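Local coordinates for Bak protein (Grouper iridovirus, PDB 5VMN) that inhibits host apoptosis as a viral member of the Bcl-2 family, sequestering the pro-death protein Bim, at residues A[21-24]-A[25-29]; A[51-54]-A[55-58]; A[64-68]-A[69-73]; A[105-108]-A[109-113]. All blocks are in the same frame, centred on the assembly; numbering follows the deposited sequence.

Contact 1: residues A[21-24]-A[25-29]; sequences CPLT and REIHS. With EDO (1,2-ethanediol), chain N; NO3 (nitrate ion), chain B.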
loop_
_atom_site.group_PDB
_atom_site.type_symbol
_atom_site.label_atom_id
_atom_site.label_comp_id
_atom_site.label_asym_id
_atom_site.label_seq_id
_atom_site.Cartn_x
_atom_site.Cartn_y
_atom_site.Cartn_z
ATOM N N CYS A 21 9.709 -11.224 1.573
ATOM C CA CYS A 21 9.393 -12.321 2.496
ATOM C C CYS A 21 8.036 -12.878 2.116
ATOM O O CYS A 21 7.294 -12.265 1.359
ATOM C CB CYS A 21 9.394 -11.828 3.937
ATOM S SG CYS A 21 8.093 -10.653 4.294
ATOM N N PRO A 22 7.663 -14.047 2.642
ATOM C CA PRO A 22 6.433 -14.679 2.155
ATOM C C PRO A 22 5.203 -13.809 2.313
ATOM O O PRO A 22 4.354 -13.756 1.404
ATOM C CB PRO A 22 6.364 -15.975 2.999
ATOM C CG PRO A 22 7.733 -16.236 3.378
ATOM C CD PRO A 22 8.464 -14.962 3.481
ATOM N N LEU A 23 5.091 -13.087 3.427
ATOM C CA LEU A 23 3.911 -12.264 3.630
ATOM C C LEU A 23 3.881 -11.133 2.627
ATOM O O LEU A 23 2.842 -10.862 2.019
ATOM C CB LEU A 23 3.893 -11.706 5.043
ATOM C CG LEU A 23 2.732 -10.784 5.403
ATOM C CD1 LEU A 23 1.399 -11.425 5.142
ATOM C CD2 LEU A 23 2.821 -10.449 6.889
ATOM N N THR A 24 5.014 -10.470 2.434
ATOM C CA THR A 24 5.040 -9.362 1.475
ATOM C C THR A 24 4.758 -9.870 0.065
ATOM O O THR A 24 4.028 -9.229 -0.702
ATOM C CB THR A 24 6.385 -8.651 1.569
ATOM O OG1 THR A 24 6.489 -8.094 2.886
ATOM C CG2 THR A 24 6.480 -7.525 0.576
ATOM N N ARG A 25 5.295 -11.050 -0.281
ATOM C CA ARG A 25 5.049 -11.632 -1.597
ATOM C C ARG A 25 3.572 -11.915 -1.808
ATOM O O ARG A 25 3.040 -11.705 -2.904
ATOM C CB ARG A 25 5.878 -12.917 -1.770
ATOM C CG ARG A 25 5.739 -13.554 -3.155
ATOM C CD ARG A 25 6.660 -14.742 -3.362
ATOM N NE ARG A 25 8.062 -14.457 -3.058
ATOM C CZ ARG A 25 8.882 -13.755 -3.834
ATOM N NH1 ARG A 25 8.460 -13.226 -4.979
ATOM N NH2 ARG A 25 10.140 -13.565 -3.452
ATOM N N GLU A 26 2.885 -12.433 -0.784
ATOM C CA GLU A 26 1.455 -12.700 -0.951
ATOM C C GLU A 26 0.655 -11.401 -1.046
ATOM O O GLU A 26 -0.300 -11.306 -1.827
ATOM C CB GLU A 26 0.929 -13.579 0.196
ATOM C CG GLU A 26 -0.486 -14.093 -0.037
ATOM C CD GLU A 26 -0.606 -14.955 -1.287
ATOM O OE1 GLU A 26 -1.721 -15.094 -1.823
ATOM O OE2 GLU A 26 0.423 -15.496 -1.730
ATOM N N ILE A 27 1.025 -10.385 -0.280
ATOM C CA ILE A 27 0.343 -9.102 -0.425
ATOM C C ILE A 27 0.555 -8.559 -1.830
ATOM O O ILE A 27 -0.356 -7.982 -2.431
ATOM C CB ILE A 27 0.815 -8.108 0.640
ATOM C CG1 ILE A 27 0.457 -8.613 2.039
ATOM C CG2 ILE A 27 0.222 -6.705 0.392
ATOM C CD1 ILE A 27 -1.020 -8.854 2.307
ATOM N N HIS A 28 1.753 -8.734 -2.373
ATOM C CA HIS A 28 2.031 -8.306 -3.750
ATOM C C HIS A 28 1.097 -8.995 -4.737
ATOM O O HIS A 28 0.503 -8.358 -5.617
ATOM C CB HIS A 28 3.496 -8.602 -4.051
ATOM C CG HIS A 28 3.997 -8.069 -5.352
ATOM N ND1 HIS A 28 3.967 -8.802 -6.518
ATOM C CD2 HIS A 28 4.592 -6.890 -5.659
ATOM C CE1 HIS A 28 4.512 -8.091 -7.493
ATOM N NE2 HIS A 28 4.901 -6.932 -6.998
ATOM N N SER A 29 0.942 -10.304 -4.595
ATOM C CA SER A 29 0.024 -11.049 -5.438
ATOM C C SER A 29 -1.402 -10.512 -5.329
ATOM O O SER A 29 -2.077 -10.325 -6.351
ATOM C CB SER A 29 0.094 -12.543 -5.062
ATOM O OG SER A 29 -0.883 -13.290 -5.770
HETATM C C1 EDO N . 4.530 -11.981 -6.213
HETATM O O1 EDO N . 3.634 -12.926 -5.629
HETATM C C2 EDO N . 3.888 -11.600 -7.524
HETATM O O2 EDO N . 2.585 -11.140 -7.175
HETATM N N NO3 B . 6.254 -13.660 6.776
HETATM O O1 NO3 B . 6.896 -13.118 5.829
HETATM O O2 NO3 B . 5.267 -14.424 6.492
HETATM O O3 NO3 B . 6.553 -13.426 7.987
#

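Contact 2: residues A[51-54]-A[55-58]; sequences PNIL and EIGN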
loop_
_atom_site.group_PDB
_atom_site.type_symbol
_atom_site.label_atom_id
_atom_site.label_comp_id
_atom_site.label_asym_id
_atom_site.label_seq_id
_atom_site.Cartn_x
_atom_site.Cartn_y
_atom_site.Cartn_z
ATOM N N PRO A 51 3.289 12.178 -7.276
ATOM C CA PRO A 51 2.603 11.354 -6.272
ATOM C C PRO A 51 2.421 12.055 -4.932
ATOM O O PRO A 51 3.333 12.716 -4.421
ATOM C CB PRO A 51 3.529 10.147 -6.103
ATOM C CG PRO A 51 4.828 10.557 -6.619
ATOM C CD PRO A 51 4.578 11.598 -7.683
ATOM N N ASN A 52 1.244 11.819 -4.314
ATOM C CA ASN A 52 1.064 12.148 -2.893
ATOM C C ASN A 52 0.288 11.002 -2.261
ATOM O O ASN A 52 -0.940 11.037 -2.158
ATOM C CB ASN A 52 0.358 13.473 -2.692
ATOM C CG ASN A 52 0.389 13.915 -1.253
ATOM O OD1 ASN A 52 0.505 13.099 -0.346
ATOM N ND2 ASN A 52 0.280 15.215 -1.036
ATOM N N ILE A 53 1.018 9.956 -1.864
ATOM C CA ILE A 53 0.348 8.733 -1.436
ATOM C C ILE A 53 -0.379 8.954 -0.122
ATOM O O ILE A 53 -1.407 8.307 0.134
ATOM C CB ILE A 53 1.346 7.576 -1.313
ATOM C CG1 ILE A 53 2.159 7.397 -2.601
ATOM C CG2 ILE A 53 0.628 6.299 -0.945
ATOM C CD1 ILE A 53 1.355 7.180 -3.820
ATOM N N LEU A 54 0.167 9.793 0.762
ATOM C CA LEU A 54 -0.529 10.069 2.013
ATOM C C LEU A 54 -1.893 10.688 1.752
ATOM O O LEU A 54 -2.900 10.265 2.334
ATOM C CB LEU A 54 0.326 10.977 2.899
ATOM C CG LEU A 54 -0.298 11.408 4.213
ATOM C CD1 LEU A 54 -0.628 10.181 5.046
ATOM C CD2 LEU A 54 0.678 12.316 4.942
ATOM N N GLU A 55 -1.954 11.645 0.832
ATOM C CA GLU A 55 -3.224 12.260 0.468
ATOM C C GLU A 55 -4.174 11.229 -0.118
ATOM O O GLU A 55 -5.364 11.211 0.215
ATOM C CB GLU A 55 -2.999 13.389 -0.538
ATOM C CG GLU A 55 -4.273 14.047 -0.971
ATOM C CD GLU A 55 -4.052 15.254 -1.868
ATOM O OE1 GLU A 55 -4.916 15.515 -2.731
ATOM O OE2 GLU A 55 -3.017 15.929 -1.700
ATOM N N ILE A 56 -3.670 10.375 -1.009
ATOM C CA ILE A 56 -4.536 9.369 -1.636
ATOM C C ILE A 56 -5.090 8.409 -0.593
ATOM O O ILE A 56 -6.288 8.111 -0.586
ATOM C CB ILE A 56 -3.773 8.607 -2.727
ATOM C CG1 ILE A 56 -3.397 9.560 -3.858
ATOM C CG2 ILE A 56 -4.661 7.482 -3.295
ATOM C CD1 ILE A 56 -2.452 8.937 -4.862
ATOM N N GLY A 57 -4.241 7.952 0.331
ATOM C CA GLY A 57 -4.710 7.055 1.378
ATOM C C GLY A 57 -5.743 7.717 2.268
ATOM O O GLY A 57 -6.781 7.130 2.580
ATOM N N ASN A 58 -5.504 8.963 2.646
ATOM C CA ASN A 58 -6.493 9.654 3.451
ATOM C C ASN A 58 -7.756 9.937 2.653
ATOM O O ASN A 58 -8.848 9.954 3.226
ATOM C CB ASN A 58 -5.899 10.928 4.042
ATOM C CG ASN A 58 -4.963 10.626 5.206
ATOM O OD1 ASN A 58 -5.000 9.533 5.773
ATOM N ND2 ASN A 58 -4.133 11.582 5.560
#

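Contact 3: residues A[64-68]-A[69-73]; sequences GNLNW and GRILI. With EDO (1,2-ethanediol), chain K; NO3 (nitrate ion), chain D.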
loop_
_atom_site.group_PDB
_atom_site.type_symbol
_atom_site.label_atom_id
_atom_site.label_comp_id
_atom_site.label_asym_id
_atom_site.label_seq_id
_atom_site.Cartn_x
_atom_site.Cartn_y
_atom_site.Cartn_z
ATOM N N GLY A 64 -14.932 7.508 6.320
ATOM C CA GLY A 64 -14.820 6.971 7.658
ATOM C C GLY A 64 -14.802 5.465 7.730
ATOM O O GLY A 64 -14.871 4.914 8.831
ATOM N N ASN A 65 -14.705 4.788 6.596
ATOM C CA ASN A 65 -14.638 3.337 6.542
ATOM C C ASN A 65 -13.296 2.915 5.974
ATOM O O ASN A 65 -12.600 3.695 5.325
ATOM C CB ASN A 65 -15.781 2.777 5.687
ATOM C CG ASN A 65 -17.136 3.149 6.237
ATOM O OD1 ASN A 65 -17.358 3.052 7.439
ATOM N ND2 ASN A 65 -18.034 3.621 5.375
ATOM N N LEU A 66 -12.933 1.668 6.239
ATOM C CA LEU A 66 -11.736 1.078 5.669
ATOM C C LEU A 66 -12.002 -0.405 5.494
ATOM O O LEU A 66 -12.760 -1.003 6.263
ATOM C CB LEU A 66 -10.510 1.309 6.560
ATOM C CG LEU A 66 -9.149 0.843 6.036
ATOM C CD1 LEU A 66 -8.881 1.380 4.653
ATOM C CD2 LEU A 66 -8.063 1.274 7.029
ATOM N N ASN A 67 -11.386 -0.993 4.478
ATOM C CA ASN A 67 -11.443 -2.441 4.306
ATOM C C ASN A 67 -10.222 -2.850 3.508
ATOM O O ASN A 67 -9.475 -2.009 3.007
ATOM C CB ASN A 67 -12.759 -2.881 3.647
ATOM C CG ASN A 67 -12.967 -2.267 2.255
ATOM O OD1 ASN A 67 -12.130 -2.423 1.377
ATOM N ND2 ASN A 67 -14.107 -1.622 2.049
ATOM N N TRP A 68 -9.978 -4.161 3.440
ATOM C CA TRP A 68 -8.725 -4.600 2.835
ATOM C C TRP A 68 -8.684 -4.306 1.343
ATOM O O TRP A 68 -7.610 -4.073 0.787
ATOM C CB TRP A 68 -8.493 -6.100 3.082
ATOM C CG TRP A 68 -8.094 -6.401 4.511
ATOM C CD1 TRP A 68 -8.795 -7.114 5.456
ATOM C CD2 TRP A 68 -6.892 -5.972 5.152
ATOM N NE1 TRP A 68 -8.082 -7.146 6.636
ATOM C CE2 TRP A 68 -6.908 -6.475 6.468
ATOM C CE3 TRP A 68 -5.791 -5.241 4.730
ATOM C CZ2 TRP A 68 -5.883 -6.228 7.367
ATOM C CZ3 TRP A 68 -4.764 -5.019 5.622
ATOM C CH2 TRP A 68 -4.821 -5.515 6.926
ATOM N N GLY A 69 -9.832 -4.313 0.670
ATOM C CA GLY A 69 -9.839 -3.957 -0.735
ATOM C C GLY A 69 -9.363 -2.531 -0.972
ATOM O O GLY A 69 -8.578 -2.262 -1.890
ATOM N N ARG A 70 -9.816 -1.602 -0.144
ATOM C CA ARG A 70 -9.335 -0.227 -0.262
ATOM C C ARG A 70 -7.836 -0.141 -0.010
ATOM O O ARG A 70 -7.130 0.621 -0.685
ATOM C CB ARG A 70 -10.086 0.667 0.713
ATOM C CG ARG A 70 -11.533 0.837 0.376
ATOM C CD ARG A 70 -12.139 1.896 1.236
ATOM N NE ARG A 70 -13.581 1.976 1.094
ATOM C CZ ARG A 70 -14.326 2.909 1.676
ATOM N NH1 ARG A 70 -13.755 3.849 2.410
ATOM N NH2 ARG A 70 -15.640 2.889 1.542
ATOM N N ILE A 71 -7.323 -0.919 0.947
ATOM C CA ILE A 71 -5.889 -0.918 1.190
ATOM C C ILE A 71 -5.148 -1.430 -0.044
ATOM O O ILE A 71 -4.116 -0.875 -0.441
ATOM C CB ILE A 71 -5.569 -1.746 2.452
ATOM C CG1 ILE A 71 -5.981 -0.923 3.671
ATOM C CG2 ILE A 71 -4.108 -2.132 2.491
ATOM C CD1 ILE A 71 -5.880 -1.650 5.004
ATOM N N LEU A 72 -5.671 -2.488 -0.678
ATOM C CA LEU A 72 -4.989 -3.038 -1.834
ATOM C C LEU A 72 -5.075 -2.086 -3.028
ATOM O O LEU A 72 -4.142 -2.035 -3.835
ATOM C CB LEU A 72 -5.559 -4.418 -2.172
ATOM C CG LEU A 72 -5.219 -5.504 -1.145
ATOM C CD1 LEU A 72 -6.087 -6.748 -1.396
ATOM C CD2 LEU A 72 -3.762 -5.874 -1.215
ATOM N N ILE A 73 -6.155 -1.314 -3.133
ATOM C CA ILE A 73 -6.231 -0.276 -4.171
ATOM C C ILE A 73 -5.160 0.772 -3.921
ATOM O O ILE A 73 -4.434 1.167 -4.835
ATOM C CB ILE A 73 -7.631 0.332 -4.227
ATOM C CG1 ILE A 73 -8.631 -0.671 -4.820
ATOM C CG2 ILE A 73 -7.631 1.635 -5.028
ATOM C CD1 ILE A 73 -10.068 -0.241 -4.651
HETATM C C1 EDO K . -12.772 -6.720 2.902
HETATM O O1 EDO K . -12.233 -5.861 1.855
HETATM C C2 EDO K . -11.944 -6.788 4.194
HETATM O O2 EDO K . -12.030 -5.647 5.099
HETATM N N NO3 D . -16.610 -0.630 4.407
HETATM O O1 NO3 D . -17.441 -0.144 5.233
HETATM O O2 NO3 D . -16.731 -0.407 3.171
HETATM O O3 NO3 D . -15.660 -1.351 4.828
HETATM O O HOH W 1 -14.978 -0.121 -0.365
#

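Contact 4: residues A[105-108]-A[109-113]; sequences DAIS and NWIAS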
loop_
_atom_site.group_PDB
_atom_site.type_symbol
_atom_site.label_atom_id
_atom_site.label_comp_id
_atom_site.label_asym_id
_atom_site.label_seq_id
_atom_site.Cartn_x
_atom_site.Cartn_y
_atom_site.Cartn_z
ATOM N N ASP A 105 -2.448 6.540 13.579
ATOM C CA ASP A 105 -3.002 5.712 14.648
ATOM C C ASP A 105 -4.270 4.985 14.192
ATOM O O ASP A 105 -4.452 3.792 14.474
ATOM C CB ASP A 105 -3.279 6.578 15.878
ATOM C CG ASP A 105 -2.010 6.896 16.680
ATOM O OD1 ASP A 105 -0.946 6.305 16.392
ATOM O OD2 ASP A 105 -2.080 7.739 17.606
ATOM N N ALA A 106 -5.157 5.677 13.471
ATOM C CA ALA A 106 -6.427 5.051 13.121
ATOM C C ALA A 106 -6.218 3.920 12.120
ATOM O O ALA A 106 -6.906 2.894 12.181
ATOM C CB ALA A 106 -7.404 6.094 12.571
ATOM N N ILE A 107 -5.279 4.091 11.192
ATOM C CA ILE A 107 -5.004 3.061 10.193
ATOM C C ILE A 107 -4.355 1.855 10.851
ATOM O O ILE A 107 -4.750 0.702 10.626
ATOM C CB ILE A 107 -4.106 3.620 9.078
ATOM C CG1 ILE A 107 -4.708 4.876 8.441
ATOM C CG2 ILE A 107 -3.858 2.563 7.985
ATOM C CD1 ILE A 107 -6.118 4.698 7.865
ATOM N N SER A 108 -3.327 2.115 11.664
ATOM C CA SER A 108 -2.621 1.060 12.378
ATOM C C SER A 108 -3.576 0.261 13.264
ATOM O O SER A 108 -3.526 -0.972 13.304
ATOM C CB SER A 108 -1.510 1.694 13.222
ATOM O OG SER A 108 -0.724 0.706 13.840
ATOM N N ASN A 109 -4.431 0.964 14.005
ATOM C CA ASN A 109 -5.406 0.313 14.874
ATOM C C ASN A 109 -6.402 -0.512 14.069
ATOM O O ASN A 109 -6.840 -1.580 14.520
ATOM C CB ASN A 109 -6.154 1.359 15.703
ATOM C CG ASN A 109 -5.302 1.961 16.801
ATOM O OD1 ASN A 109 -4.206 1.478 17.095
ATOM N ND2 ASN A 109 -5.813 3.017 17.427
ATOM N N TRP A 110 -6.795 -0.022 12.890
ATOM C CA TRP A 110 -7.732 -0.770 12.058
ATOM C C TRP A 110 -7.091 -2.074 11.594
ATOM O O TRP A 110 -7.702 -3.148 11.679
ATOM C CB TRP A 110 -8.205 0.092 10.856
ATOM C CG TRP A 110 -9.270 -0.628 10.050
ATOM C CD1 TRP A 110 -10.628 -0.529 10.190
ATOM C CD2 TRP A 110 -9.047 -1.601 9.037
ATOM N NE1 TRP A 110 -11.260 -1.379 9.319
ATOM C CE2 TRP A 110 -10.309 -2.056 8.608
ATOM C CE3 TRP A 110 -7.902 -2.151 8.463
ATOM C CZ2 TRP A 110 -10.451 -3.034 7.651
ATOM C CZ3 TRP A 110 -8.053 -3.102 7.499
ATOM C CH2 TRP A 110 -9.318 -3.533 7.101
ATOM N N ILE A 111 -5.849 -2.008 11.118
ATOM C CA ILE A 111 -5.177 -3.215 10.660
ATOM C C ILE A 111 -5.100 -4.228 11.792
ATOM O O ILE A 111 -5.368 -5.421 11.604
ATOM C CB ILE A 111 -3.787 -2.867 10.102
ATOM C CG1 ILE A 111 -3.940 -2.123 8.754
ATOM C CG2 ILE A 111 -2.948 -4.116 9.926
ATOM C CD1 ILE A 111 -2.630 -1.552 8.232
ATOM N N ALA A 112 -4.740 -3.769 12.985
ATOM C CA ALA A 112 -4.582 -4.696 14.107
ATOM C C ALA A 112 -5.909 -5.279 14.570
ATOM O O ALA A 112 -5.935 -6.379 15.135
ATOM C CB ALA A 112 -3.894 -3.981 15.261
ATOM N N SER A 113 -7.008 -4.562 14.381
ATOM C CA SER A 113 -8.305 -5.063 14.819
ATOM C C SER A 113 -9.044 -5.799 13.714
ATOM O O SER A 113 -10.139 -6.302 13.952
ATOM C CB SER A 113 -9.171 -3.901 15.346
ATOM O OG SER A 113 -9.595 -3.074 14.293
#

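Contact 1: residues A[21-24]-A[25-29]
C21 and R25 open the first turn of helix 22-37, where R25 N donates to C21 O at 2.9 Å. The same i to i+4 pattern continues with E26 N on P22 O, I27 N on L23 O and H28 N on T24 O. Ahead of these bonds C21 serves as N-cap. A chi1 of 66° folds its SG back toward the amides of the turn, where it accepts from T24 N; at 3.6 Å this sulfur cap is weak.

Apolar contact across the turn is limited to the methyl CD1 of L23, 4.3 Å from CG1 of I27. I27 is buried against W117 and C120 of helix 116-122; L23, at the margin, reaches A121.

Two bound groups, probably from the crystallisation liquor, occupy polar sites. A nitrate sits at the helix start, its O1 taking the N-H of L23 at 3.0 Å on a nearly straight path. Farther along, a 1,2-ethanediol spans one turn: its O1 donates to R25 O at 3.0 Å, while its O2 lies in the plane of the H28 ring, 2.8 Å from ND1, in a hydrogen bond that either partner could donate.

Of the amides in the first turn, L23 N is thus met by an anion and T24 N, weakly, by a sulfur rather than by a conventional oxygen cap, and the positive end of the helix dipole probably helps to hold the nitrate.

Contact 2: residues A[51-54]-A[55-58]
N52 and E55 meet where helix 53-60 begins, and with L54 they bury the most surface in this local turn. N52 is the N-cap: its OD1 accepts from E55 N at 3.1 Å. The donor nevertheless stands well above the amide plane, 58° out of it, away from the lone-pair directions. With CG anti to the backbone N (chi1 -170°), the amide is laid over the start of the helix, and N52 CG packs 3.5 Å from E55 CB.

E55 is extended beyond CG and crosses the N52 side chain at about a right angle. Its OE2 comes 3.4 Å from N52 ND2, but the angle is poor for a hydrogen bond and the carboxylate is turned 63° from the amide.

L54 runs beside N58, both side chains heading in one direction, and CD1 of the leucine rests 3.8 Å from ND2 of the asparagine. N58 uses its OD1 on Q104 NE2, while its backbone N bonds to L54 O at 2.9 Å. CD1 of I53, which is buried, meets CD1 of I56 at 4.3 Å; I53 packs on Y81 and L98, and I56 on L74 and F47.

Several amides of the first turn are paired: I53 N with the side chain of Q97 from helix 88-103, E55 N with the cap and I56 N with N52 O. The start of the helix is therefore secured both locally and by a neighbouring helix, through neutral amide side chains.

Contact 3: residues A[64-68]-A[69-73]
W68 and I71 extend alongside each other with a shared heading, CD1 of the isoleucine 3.6 Å from CZ3 of the indole in an oblique approach. From the preceding loop L66 comes in at about a right angle to I71, its CD1 3.8 Å from I71 CG1. W68 is fixed further by its NE1, bonded to N114 O, and by its ring meeting that of W117.

N67 faces the other way and caps helix 68-84. Its CG stands between the backbone N and the carbonyl carbon (chi1 60°), which swings OD1 under the helix start to accept from R70 N at 2.9 Å. The main-chain oxygen of N67 takes I71 N as well, so one residue holds two successive amides. ND2 of the cap points outward, donating to O2 and O3 of a nitrate and to a water, 3.0 Å away, that also accepts from R70 NE at 2.9 Å in the plane of the guanidinium.

R70 is extended from CG to NE and runs back along the loop past N67 and N65, placing its NH2 in a salt bridge with D63. A 1,2-ethanediol, like the nitrate probably from the crystallisation liquor, covers the helix start, its O2 accepting from W68 N at 3.0 Å and its O1 from G69 N at 3.1 Å.

The sequence N67-W68-G69-R70 is the NWGR signature of the BH1 motif. In Bcl-2 relatives its arginine commonly pairs with the aspartate of a bound BH3 helix; here, with no such ligand, it pairs with D63 of the same chain.

Contact 4: residues A[105-108]-A[109-113]
I107 and I111 form the close-packed side of helix 105-113, CG2 of the first lying 4.3 Å from CD1 of the second one turn on. Both are buried: I107 fits against F101 and F102 of helix 88-103, and I111 reaches F102 as well. Between them I111 N bonds to I107 O at 3.0 Å. W110 stands beside this pair, its indole carried clear of the preceding turn by a chi1 of -175°, with CG1 of I111 at the ring edge and in its plane. The indole reaches helix 68-84, where it meets W68 edge-to-face.

The opposite character belongs to D105, A106, N109 and A112, all exposed. N109 bends back so that its amide CG rests 3.1 Å from D105 O. Its ND2 is 3.3 Å from that same oxygen, but at a poor angle, and the acceptor is taken instead by N109 N at 2.9 Å. A112 offers just a methyl against S108 O, and A106 contributes its backbone oxygen, which accepts from W110 N.

Helix 105-113 is thus amphipathic, with isoleucines and a tryptophan turned to the bundle and small or polar residues to solvent. W110-I111 followed by N114, whose ND2 bonds to W110 O, resembles the opening of the BH2 motif of Bcl-2 proteins (WI...NGGW).

How the contacts relate
Contacts 3 and 4, with centres about 12 Å apart, interlock directly: the far ring edge of W110 presses on the loop and first turn of 64-73, CZ2 lying 3.4 Å from L66 O and CZ3 3.6 Å from I71 CD1. This joins the BH1 and BH2 regions, which in Bcl-2 relatives border the BH3-binding groove. Contact 2 stands near both without touching, nearest atoms about 6 Å from contact 3 and about 5 Å from contact 4. Contact 1 lies across the chain centre from contact 2, about 22 Å between centres, and meets contact 3 through L72 CD2, 4.2 Å from I27 O. Its weak sulfur cap contrasts with the asparagine caps of contacts 2 and 3.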